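Local coordinates for oxidoreductase, NAD-binding/iron-sulfur cluster-binding protein (PDB 6ZXU) that probably catalyses the reductive removal of halogens from organohalide compounds, using a bound cobalamin and two [4Fe-4S] clusters as its redox cofactors, at residues R34-H39 and D267-G272; F318-A323 and R683-P688; Q358-K363 and H466-G471. All coordinates share one frame; numbering follows the deposited sequence.

Interaction 1: R34-H39 and D267-G272; sequences RDRPNH and DGTRPG
Arg36 and Thr269 meet as a flat cation under a methyl group, the central element of a loop-to-loop contact. One partner is the N-terminal loop that precedes helix 74-85; the other is the short connection between helices 260-264 and 274-278. The case illustrates how a buried arginine can rest one face against carbon while its nitrogens bond to partners outside the contact. The two side chains cross at about a right angle, and CG2 of Thr269 sits over the centre of the guanidinium, 3.3 Å from Arg36 CZ. The same methyl lies 3.4 Å from Arg36 NH2, so it covers the group as a whole rather than one nitrogen. Arg36 reaches the spot with an extended chain that leaves with CG anti to the backbone N (chi1 178°), and a final torsion near a right angle (chi4 87°) turns the guanidinium flat beneath the methyl. Along the way its CD passes 3.7 Å from Asp267 O. Asp267 also crosses Arg36 at about a right angle, and its carboxylate plane is nearly parallel to the guanidinium, yet the two charges do not pair: Arg36 NH1 and Asp267 OD2 stay 4.9 Å apart. Each finds its counter-charge in the same neighbouring piece of chain instead, Arg36 NH1 with Glu46 and Asp267 OD2 with Arg47, while Arg36 NE donates to Gly41 O. These bonds pin the rotation of the guanidinium and satisfy its polarity within a buried setting. Between Asp267 and Thr269 the chain turns at Gly268, which has a positive phi. The Asp267 side chain meets the arginine through carbon, its CB 4.0 Å from Arg36 NH1.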
loop_
_atom_site.group_PDB
_atom_site.type_symbol
_atom_site.label_atom_id
_atom_site.label_comp_id
_atom_site.label_asym_id
_atom_site.label_seq_id
_atom_site.Cartn_x
_atom_site.Cartn_y
_atom_site.Cartn_z
ATOM N N ARG A 34 -2.198 -13.504 -16.020
ATOM C CA ARG A 34 -3.602 -13.696 -15.632
ATOM C C ARG A 34 -3.946 -15.151 -15.311
ATOM O O ARG A 34 -4.914 -15.396 -14.645
ATOM C CB ARG A 34 -4.547 -13.158 -16.679
ATOM C CG ARG A 34 -4.510 -13.876 -18.000
ATOM C CD ARG A 34 -5.619 -13.407 -18.921
ATOM N NE ARG A 34 -5.345 -12.039 -19.361
ATOM C CZ ARG A 34 -4.615 -11.687 -20.439
ATOM N NH1 ARG A 34 -4.064 -12.597 -21.259
ATOM N NH2 ARG A 34 -4.431 -10.394 -20.701
ATOM N N ASP A 35 -3.182 -16.105 -15.809
ATOM C CA ASP A 35 -3.444 -17.537 -15.483
ATOM C C ASP A 35 -2.508 -18.159 -14.497
ATOM O O ASP A 35 -2.473 -19.348 -14.341
ATOM C CB ASP A 35 -3.456 -18.331 -16.753
ATOM C CG ASP A 35 -4.620 -17.903 -17.648
ATOM O OD1 ASP A 35 -5.750 -17.768 -17.132
ATOM O OD2 ASP A 35 -4.402 -17.651 -18.860
ATOM N N ARG A 36 -1.744 -17.308 -13.809
ATOM C CA ARG A 36 -0.764 -17.760 -12.860
ATOM C C ARG A 36 -1.297 -17.519 -11.447
ATOM O O ARG A 36 -1.516 -16.381 -11.045
ATOM C CB ARG A 36 0.526 -17.035 -13.079
ATOM C CG ARG A 36 1.619 -17.388 -12.101
ATOM C CD ARG A 36 2.902 -16.743 -12.525
ATOM N NE ARG A 36 4.060 -17.087 -11.700
ATOM C CZ ARG A 36 4.812 -18.138 -11.917
ATOM N NH1 ARG A 36 4.543 -18.922 -12.918
ATOM N NH2 ARG A 36 5.903 -18.323 -11.234
ATOM N N PRO A 37 -1.476 -18.592 -10.650
ATOM C CA PRO A 37 -1.901 -18.399 -9.263
ATOM C C PRO A 37 -0.894 -17.679 -8.421
ATOM O O PRO A 37 0.307 -17.801 -8.629
ATOM C CB PRO A 37 -2.165 -19.815 -8.765
ATOM C CG PRO A 37 -1.531 -20.723 -9.699
ATOM C CD PRO A 37 -1.333 -20.016 -11.010
ATOM N N ASN A 38 -1.385 -16.922 -7.440
ATOM C CA ASN A 38 -0.520 -16.062 -6.656
ATOM C C ASN A 38 0.533 -16.781 -5.859
ATOM O O ASN A 38 1.565 -16.214 -5.558
ATOM C CB ASN A 38 -1.326 -15.199 -5.724
ATOM C CG ASN A 38 -2.087 -14.134 -6.429
ATOM O OD1 ASN A 38 -3.096 -14.401 -7.089
ATOM N ND2 ASN A 38 -1.720 -12.910 -6.168
ATOM N N HIS A 39 0.285 -18.031 -5.481
ATOM C CA HIS A 39 1.284 -18.750 -4.664
ATOM C C HIS A 39 2.563 -19.051 -5.391
ATOM O O HIS A 39 3.580 -19.353 -4.742
ATOM C CB HIS A 39 0.723 -20.004 -4.067
ATOM C CG HIS A 39 0.394 -21.050 -5.055
ATOM N ND1 HIS A 39 -0.850 -21.174 -5.620
ATOM C CD2 HIS A 39 1.135 -22.064 -5.545
ATOM C CE1 HIS A 39 -0.851 -22.186 -6.470
ATOM N NE2 HIS A 39 0.342 -22.752 -6.419
ATOM N N ASP A 267 5.364 -17.248 -18.730
ATOM C CA ASP A 267 4.199 -17.511 -17.884
ATOM C C ASP A 267 3.732 -16.296 -17.109
ATOM O O ASP A 267 2.925 -16.394 -16.218
ATOM C CB ASP A 267 4.528 -18.691 -16.926
ATOM C CG ASP A 267 4.613 -20.063 -17.676
ATOM O OD1 ASP A 267 3.820 -20.270 -18.691
ATOM O OD2 ASP A 267 5.507 -20.895 -17.326
ATOM N N GLY A 268 4.301 -15.148 -17.409
ATOM C CA GLY A 268 3.930 -13.896 -16.759
ATOM C C GLY A 268 4.825 -13.477 -15.633
ATOM O O GLY A 268 4.425 -12.750 -14.781
ATOM N N THR A 269 6.030 -13.983 -15.614
ATOM C CA THR A 269 6.950 -13.777 -14.561
ATOM C C THR A 269 7.890 -12.617 -14.902
ATOM O O THR A 269 7.928 -12.175 -16.050
ATOM C CB THR A 269 7.710 -15.115 -14.278
ATOM O OG1 THR A 269 8.295 -15.687 -15.465
ATOM C CG2 THR A 269 6.764 -16.121 -13.666
ATOM N N ARG A 270 8.717 -12.220 -13.953
ATOM C CA ARG A 270 9.661 -11.132 -14.136
ATOM C C ARG A 270 10.706 -11.478 -15.252
ATOM O O ARG A 270 11.397 -12.480 -15.159
ATOM C CB ARG A 270 10.388 -10.870 -12.863
ATOM C CG ARG A 270 11.313 -9.693 -12.880
ATOM C CD ARG A 270 12.030 -9.591 -11.513
ATOM N NE ARG A 270 13.060 -8.566 -11.526
ATOM C CZ ARG A 270 12.791 -7.274 -11.337
ATOM N NH1 ARG A 270 13.752 -6.350 -11.451
ATOM N NH2 ARG A 270 11.533 -6.901 -11.075
ATOM N N PRO A 271 10.797 -10.641 -16.293
ATOM C CA PRO A 271 11.787 -10.929 -17.364
ATOM C C PRO A 271 13.211 -10.888 -16.827
ATOM O O PRO A 271 13.549 -10.086 -15.929
ATOM C CB PRO A 271 11.550 -9.798 -18.359
ATOM C CG PRO A 271 10.269 -9.153 -17.975
ATOM C CD PRO A 271 10.095 -9.386 -16.520
ATOM N N GLY A 272 14.042 -11.716 -17.410
ATOM C CA GLY A 272 15.413 -11.846 -17.014
ATOM C C GLY A 272 16.292 -10.616 -17.209
ATOM O O GLY A 272 17.312 -10.458 -16.544
#

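Interaction 2: F318-A323 and R683-P688; sequences FKRAEA and RLQPPP
Arg320 projects from helix 317-323 onto Gln685 and Pro686 in the loop between helices 671-674 and 700-709, a contact between a helix and a loop beside the cobalamin pocket. On the tight side, the Pro686 ring meets the arginine from the opposite direction and lays CD over one guanidinium face, 3.8 Å from Arg320 CZ and offset toward the rim. At the edge, NH1 serves two oxygens. It donates to Leu684 O at 3.1 Å, in the carbonyl plane and on a lone pair, although that oxygen is tilted 19° out of the guanidinium plane. Its bond to Gln685 OE1 is shorter at 2.9 Å but weak, bent to 129° at the hydrogen. A turn at chi3 (71°) brings the arginine tip to this position.

The other side is looser: a water in the guanidinium plane bridges Arg320 NH2, at 3.2 Å, to Leu684 O, while the Leu684 side chain leads away. Phe318, on the same helix, touches cobalamin, and the Gln685 side chain lies about 4 Å from the bound cobalamin. With Asp325 pairing with NE and Leu696 O accepting from NH2, bonds to all three nitrogens fix the guanidinium's rotation, and the Asp325 carboxylate probably balances its buried charge.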
loop_
_atom_site.group_PDB
_atom_site.type_symbol
_atom_site.label_atom_id
_atom_site.label_comp_id
_atom_site.label_asym_id
_atom_site.label_seq_id
_atom_site.Cartn_x
_atom_site.Cartn_y
_atom_site.Cartn_z
ATOM N N PHE A 318 -15.264 8.622 9.291
ATOM C CA PHE A 318 -15.058 7.529 10.276
ATOM C C PHE A 318 -15.191 8.042 11.707
ATOM O O PHE A 318 -15.721 7.334 12.546
ATOM C CB PHE A 318 -13.706 6.874 10.104
ATOM C CG PHE A 318 -13.592 6.061 8.838
ATOM C CD1 PHE A 318 -14.615 5.202 8.487
ATOM C CD2 PHE A 318 -12.504 6.218 7.978
ATOM C CE1 PHE A 318 -14.534 4.459 7.327
ATOM C CE2 PHE A 318 -12.436 5.488 6.786
ATOM C CZ PHE A 318 -13.427 4.603 6.504
ATOM N N LYS A 319 -14.649 9.228 12.022
ATOM C CA LYS A 319 -14.817 9.832 13.340
ATOM C C LYS A 319 -16.277 10.163 13.620
ATOM O O LYS A 319 -16.776 9.959 14.735
ATOM C CB LYS A 319 -13.949 11.087 13.500
ATOM C CG LYS A 319 -12.480 10.870 13.304
ATOM C CD LYS A 319 -12.123 9.599 13.928
ATOM C CE LYS A 319 -10.706 9.578 14.432
ATOM N NZ LYS A 319 -9.756 9.622 13.391
ATOM N N ARG A 320 -17.031 10.567 12.611
ATOM C CA ARG A 320 -18.442 10.788 12.764
ATOM C C ARG A 320 -19.189 9.531 13.099
ATOM O O ARG A 320 -20.052 9.502 13.980
ATOM C CB ARG A 320 -19.043 11.459 11.550
ATOM C CG ARG A 320 -18.440 12.824 11.243
ATOM C CD ARG A 320 -19.340 13.701 10.369
ATOM N NE ARG A 320 -20.538 14.194 11.053
ATOM C CZ ARG A 320 -21.344 15.151 10.610
ATOM N NH1 ARG A 320 -21.093 15.786 9.467
ATOM N NH2 ARG A 320 -22.432 15.418 11.266
ATOM N N ALA A 321 -18.829 8.427 12.425
ATOM C CA ALA A 321 -19.425 7.130 12.717
ATOM C C ALA A 321 -19.136 6.679 14.143
ATOM O O ALA A 321 -20.030 6.282 14.836
ATOM C CB ALA A 321 -18.915 6.088 11.691
ATOM N N GLU A 322 -17.866 6.779 14.568
ATOM C CA GLU A 322 -17.447 6.438 15.881
ATOM C C GLU A 322 -18.230 7.234 16.938
ATOM O O GLU A 322 -18.554 6.700 17.976
ATOM C CB GLU A 322 -15.976 6.774 16.050
ATOM C CG GLU A 322 -15.490 6.389 17.405
ATOM C CD GLU A 322 -13.991 6.504 17.559
ATOM O OE1 GLU A 322 -13.237 6.835 16.551
ATOM O OE2 GLU A 322 -13.562 6.304 18.750
ATOM N N ALA A 323 -18.483 8.523 16.691
ATOM C CA ALA A 323 -19.157 9.392 17.646
ATOM C C ALA A 323 -20.665 9.125 17.731
ATOM O O ALA A 323 -21.283 9.575 18.668
ATOM C CB ALA A 323 -18.957 10.843 17.302
ATOM N N ARG A 683 -19.680 23.888 6.602
ATOM C CA ARG A 683 -20.855 24.271 7.330
ATOM C C ARG A 683 -21.719 23.143 7.839
ATOM O O ARG A 683 -22.521 23.374 8.707
ATOM C CB ARG A 683 -21.702 25.232 6.537
ATOM C CG ARG A 683 -22.337 24.748 5.324
ATOM C CD ARG A 683 -23.133 25.901 4.653
ATOM N NE ARG A 683 -24.335 26.170 5.416
ATOM C CZ ARG A 683 -25.503 25.582 5.237
ATOM N NH1 ARG A 683 -25.669 24.755 4.234
ATOM N NH2 ARG A 683 -26.516 25.799 6.087
ATOM N N LEU A 684 -21.620 21.948 7.244
ATOM C CA LEU A 684 -22.414 20.799 7.657
ATOM C C LEU A 684 -21.587 19.784 8.395
ATOM O O LEU A 684 -22.014 18.629 8.537
ATOM C CB LEU A 684 -23.105 20.180 6.440
ATOM C CG LEU A 684 -24.104 21.126 5.731
ATOM C CD1 LEU A 684 -24.699 20.442 4.501
ATOM C CD2 LEU A 684 -25.229 21.442 6.710
ATOM N N GLN A 685 -20.419 20.196 8.871
ATOM C CA GLN A 685 -19.522 19.383 9.618
ATOM C C GLN A 685 -19.576 19.818 11.106
ATOM O O GLN A 685 -19.947 20.936 11.367
ATOM C CB GLN A 685 -18.112 19.539 9.070
ATOM C CG GLN A 685 -17.938 18.883 7.700
ATOM C CD GLN A 685 -17.804 17.363 7.787
ATOM O OE1 GLN A 685 -18.566 16.715 8.453
ATOM N NE2 GLN A 685 -16.829 16.791 7.048
ATOM N N PRO A 686 -19.119 18.965 12.033
ATOM C CA PRO A 686 -18.848 19.427 13.420
ATOM C C PRO A 686 -17.810 20.532 13.352
ATOM O O PRO A 686 -16.812 20.416 12.621
ATOM C CB PRO A 686 -18.234 18.214 14.100
ATOM C CG PRO A 686 -18.542 17.052 13.201
ATOM C CD PRO A 686 -18.704 17.553 11.837
ATOM N N PRO A 687 -18.089 21.637 14.024
ATOM C CA PRO A 687 -17.163 22.797 13.914
ATOM C C PRO A 687 -15.826 22.488 14.542
ATOM O O PRO A 687 -15.727 21.581 15.360
ATOM C CB PRO A 687 -17.934 23.919 14.666
ATOM C CG PRO A 687 -19.037 23.217 15.430
ATOM C CD PRO A 687 -19.368 21.970 14.691
ATOM N N PRO A 688 -14.779 23.266 14.208
ATOM C CA PRO A 688 -13.486 23.122 14.885
ATOM C C PRO A 688 -13.642 23.214 16.404
ATOM O O PRO A 688 -14.435 24.001 16.901
ATOM C CB PRO A 688 -12.676 24.293 14.369
ATOM C CG PRO A 688 -13.220 24.558 13.011
ATOM C CD PRO A 688 -14.687 24.259 13.105
HETATM O O HOH W 1 -24.292 17.354 9.583
#

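Interaction 3: Q358-K363 and H466-G471; sequences QGTREK and HCRRMG
Thr360 and Arg468 run alongside each other, head to tail, the threonine lying against the aliphatic part of the arginine. Arg468 CD takes both branches, with Thr360 OG1 at 3.4 Å and Thr360 CG2 at 3.7 Å. Beyond CD the arginine bends (chi3 -57°) and sets one guanidinium face against Gly359, whose CA lies 3.3 Å from Arg468 NH1, offset toward the rim. A beta carbon at this position would point at Arg468 and run into NH1, so the bare CA is what allows the close approach. Gln358 O stands obliquely 3.6 Å from Arg468 NH1, a proximity rather than a hydrogen bond.

In the next shell, the polar ends look to the chain that follows the helix. Arg468 NH1 bonds to Ala474 O, and Thr360 OG1 is hydrogen-bonded to Ser473 OG. Backbone bonds of Gln358 with Ser476 and of Thr360 with Ala474 hold the loop along strand 474-477, an outermost strand of its four-stranded antiparallel sheet. Helix 445-469 finishes just beyond Arg468 in a Schellman motif at Gly471, where the Gly471 N to Arg468 O bond measures 2.9 Å and the chain leads on into strand 474-477. Loop, helix end and sheet edge thus converge on one arginine. Across the two segments the chemistry is van der Waals packing, and the partner of NH1 is a neutral backbone carbonyl, so the contact depends more on shape than on charge pairing.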
loop_
_atom_site.group_PDB
_atom_site.type_symbol
_atom_site.label_atom_id
_atom_site.label_comp_id
_atom_site.label_asym_id
_atom_site.label_seq_id
_atom_site.Cartn_x
_atom_site.Cartn_y
_atom_site.Cartn_z
ATOM N N GLN A 358 5.677 8.336 15.479
ATOM C CA GLN A 358 5.428 9.182 14.246
ATOM C C GLN A 358 6.252 10.451 14.182
ATOM O O GLN A 358 6.576 10.911 13.117
ATOM C CB GLN A 358 3.946 9.475 14.095
ATOM C CG GLN A 358 3.241 8.221 13.620
ATOM C CD GLN A 358 1.793 8.445 13.250
ATOM O OE1 GLN A 358 1.373 9.557 13.014
ATOM N NE2 GLN A 358 1.031 7.395 13.217
ATOM N N GLY A 359 6.661 11.011 15.321
ATOM C CA GLY A 359 7.604 12.096 15.344
ATOM C C GLY A 359 7.154 13.391 16.024
ATOM O O GLY A 359 6.163 13.404 16.723
ATOM N N THR A 360 7.846 14.483 15.707
ATOM C CA THR A 360 7.846 15.714 16.454
ATOM C C THR A 360 7.151 16.838 15.697
ATOM O O THR A 360 7.174 16.885 14.481
ATOM C CB THR A 360 9.299 16.251 16.665
ATOM O OG1 THR A 360 9.992 16.411 15.381
ATOM C CG2 THR A 360 10.066 15.344 17.553
ATOM N N ARG A 361 6.467 17.694 16.420
ATOM C CA ARG A 361 5.863 18.889 15.857
ATOM C C ARG A 361 6.689 20.159 16.120
ATOM O O ARG A 361 6.517 21.132 15.426
ATOM C CB ARG A 361 4.473 19.081 16.407
ATOM C CG ARG A 361 3.493 17.963 16.169
ATOM C CD ARG A 361 2.195 18.237 16.825
ATOM N NE ARG A 361 1.214 17.128 16.768
ATOM C CZ ARG A 361 1.258 16.034 17.531
ATOM N NH1 ARG A 361 2.262 15.859 18.367
ATOM N NH2 ARG A 361 0.323 15.101 17.438
ATOM N N GLU A 362 7.633 20.094 17.058
ATOM C CA GLU A 362 8.413 21.285 17.462
ATOM C C GLU A 362 9.621 21.466 16.584
ATOM O O GLU A 362 10.157 20.492 16.064
ATOM C CB GLU A 362 8.843 21.162 18.935
ATOM C CG GLU A 362 10.131 20.328 19.143
ATOM C CD GLU A 362 9.931 18.787 19.436
ATOM O OE1 GLU A 362 10.984 18.085 19.614
ATOM O OE2 GLU A 362 8.749 18.253 19.476
ATOM N N LYS A 363 10.071 22.727 16.410
ATOM C CA LYS A 363 11.283 22.994 15.607
ATOM C C LYS A 363 12.478 22.313 16.234
ATOM O O LYS A 363 12.575 22.205 17.475
ATOM C CB LYS A 363 11.561 24.486 15.449
ATOM C CG LYS A 363 10.458 25.212 14.718
ATOM C CD LYS A 363 10.268 24.755 13.266
ATOM C CE LYS A 363 9.034 25.436 12.575
ATOM N NZ LYS A 363 8.646 24.826 11.210
ATOM N N HIS A 466 14.838 9.789 10.209
ATOM C CA HIS A 466 16.090 10.215 9.657
ATOM C C HIS A 466 16.205 11.697 9.531
ATOM O O HIS A 466 17.234 12.299 9.826
ATOM C CB HIS A 466 16.399 9.527 8.296
ATOM C CG HIS A 466 17.804 9.741 7.826
ATOM N ND1 HIS A 466 18.909 9.323 8.547
ATOM C CD2 HIS A 466 18.277 10.308 6.705
ATOM C CE1 HIS A 466 20.001 9.663 7.901
ATOM N NE2 HIS A 466 19.648 10.268 6.779
ATOM N N CYS A 467 15.131 12.332 9.126
ATOM C CA CYS A 467 15.099 13.798 9.131
ATOM C C CYS A 467 15.409 14.361 10.542
ATOM O O CYS A 467 16.117 15.320 10.639
ATOM C CB CYS A 467 13.714 14.336 8.651
ATOM S SG CYS A 467 13.478 14.131 6.875
ATOM N N ARG A 468 14.813 13.771 11.561
ATOM C CA ARG A 468 14.997 14.232 12.957
ATOM C C ARG A 468 16.469 14.007 13.381
ATOM O O ARG A 468 17.058 14.861 13.999
ATOM C CB ARG A 468 14.043 13.622 13.869
ATOM C CG ARG A 468 12.603 13.976 13.635
ATOM C CD ARG A 468 11.641 13.571 14.716
ATOM N NE ARG A 468 11.694 12.156 14.982
ATOM C CZ ARG A 468 10.997 11.214 14.374
ATOM N NH1 ARG A 468 10.152 11.513 13.412
ATOM N NH2 ARG A 468 11.130 9.950 14.742
ATOM N N ARG A 469 17.082 12.917 12.954
ATOM C CA ARG A 469 18.475 12.664 13.167
ATOM C C ARG A 469 19.332 13.767 12.630
ATOM O O ARG A 469 20.342 14.147 13.217
ATOM C CB ARG A 469 18.869 11.321 12.562
ATOM C CG ARG A 469 20.319 10.961 12.695
ATOM C CD ARG A 469 20.677 9.619 12.065
ATOM N NE ARG A 469 19.831 8.490 12.525
ATOM C CZ ARG A 469 19.941 7.857 13.711
ATOM N NH1 ARG A 469 20.848 8.206 14.670
ATOM N NH2 ARG A 469 19.103 6.854 13.967
ATOM N N MET A 470 18.936 14.332 11.515
ATOM C CA MET A 470 19.692 15.449 10.930
ATOM C C MET A 470 19.337 16.826 11.512
ATOM O O MET A 470 19.806 17.842 11.012
ATOM C CB MET A 470 19.455 15.436 9.405
ATOM C CG MET A 470 19.865 14.137 8.719
ATOM S SD MET A 470 19.781 14.175 6.921
ATOM C CE MET A 470 18.003 14.277 6.664
ATOM N N GLY A 471 18.420 16.850 12.462
ATOM C CA GLY A 471 17.985 18.067 13.114
ATOM C C GLY A 471 16.940 18.859 12.366
ATOM O O GLY A 471 16.886 20.101 12.475
#

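In the fold
In all three interactions an arginine lays a guanidinium face against carbon, but the setting alters what holds its nitrogens. Interactions 1 and 2 are buried, and both take counter-charges from outside their segments; interaction 3 is only partly buried, at the margin of a sheet, and the outside partner of its arginine is a neutral carbonyl. Interaction 1 joins two loops far from the cofactors. Interaction 2 alone has direct hydrogen bonds and a bridging water between its segments, and it ties a late loop to the cobalamin pocket. Interaction 3 is nested in the chain closed by interaction 2, their nearest atoms about 11 Å apart, whereas interaction 1 lies across the chain's centre from both.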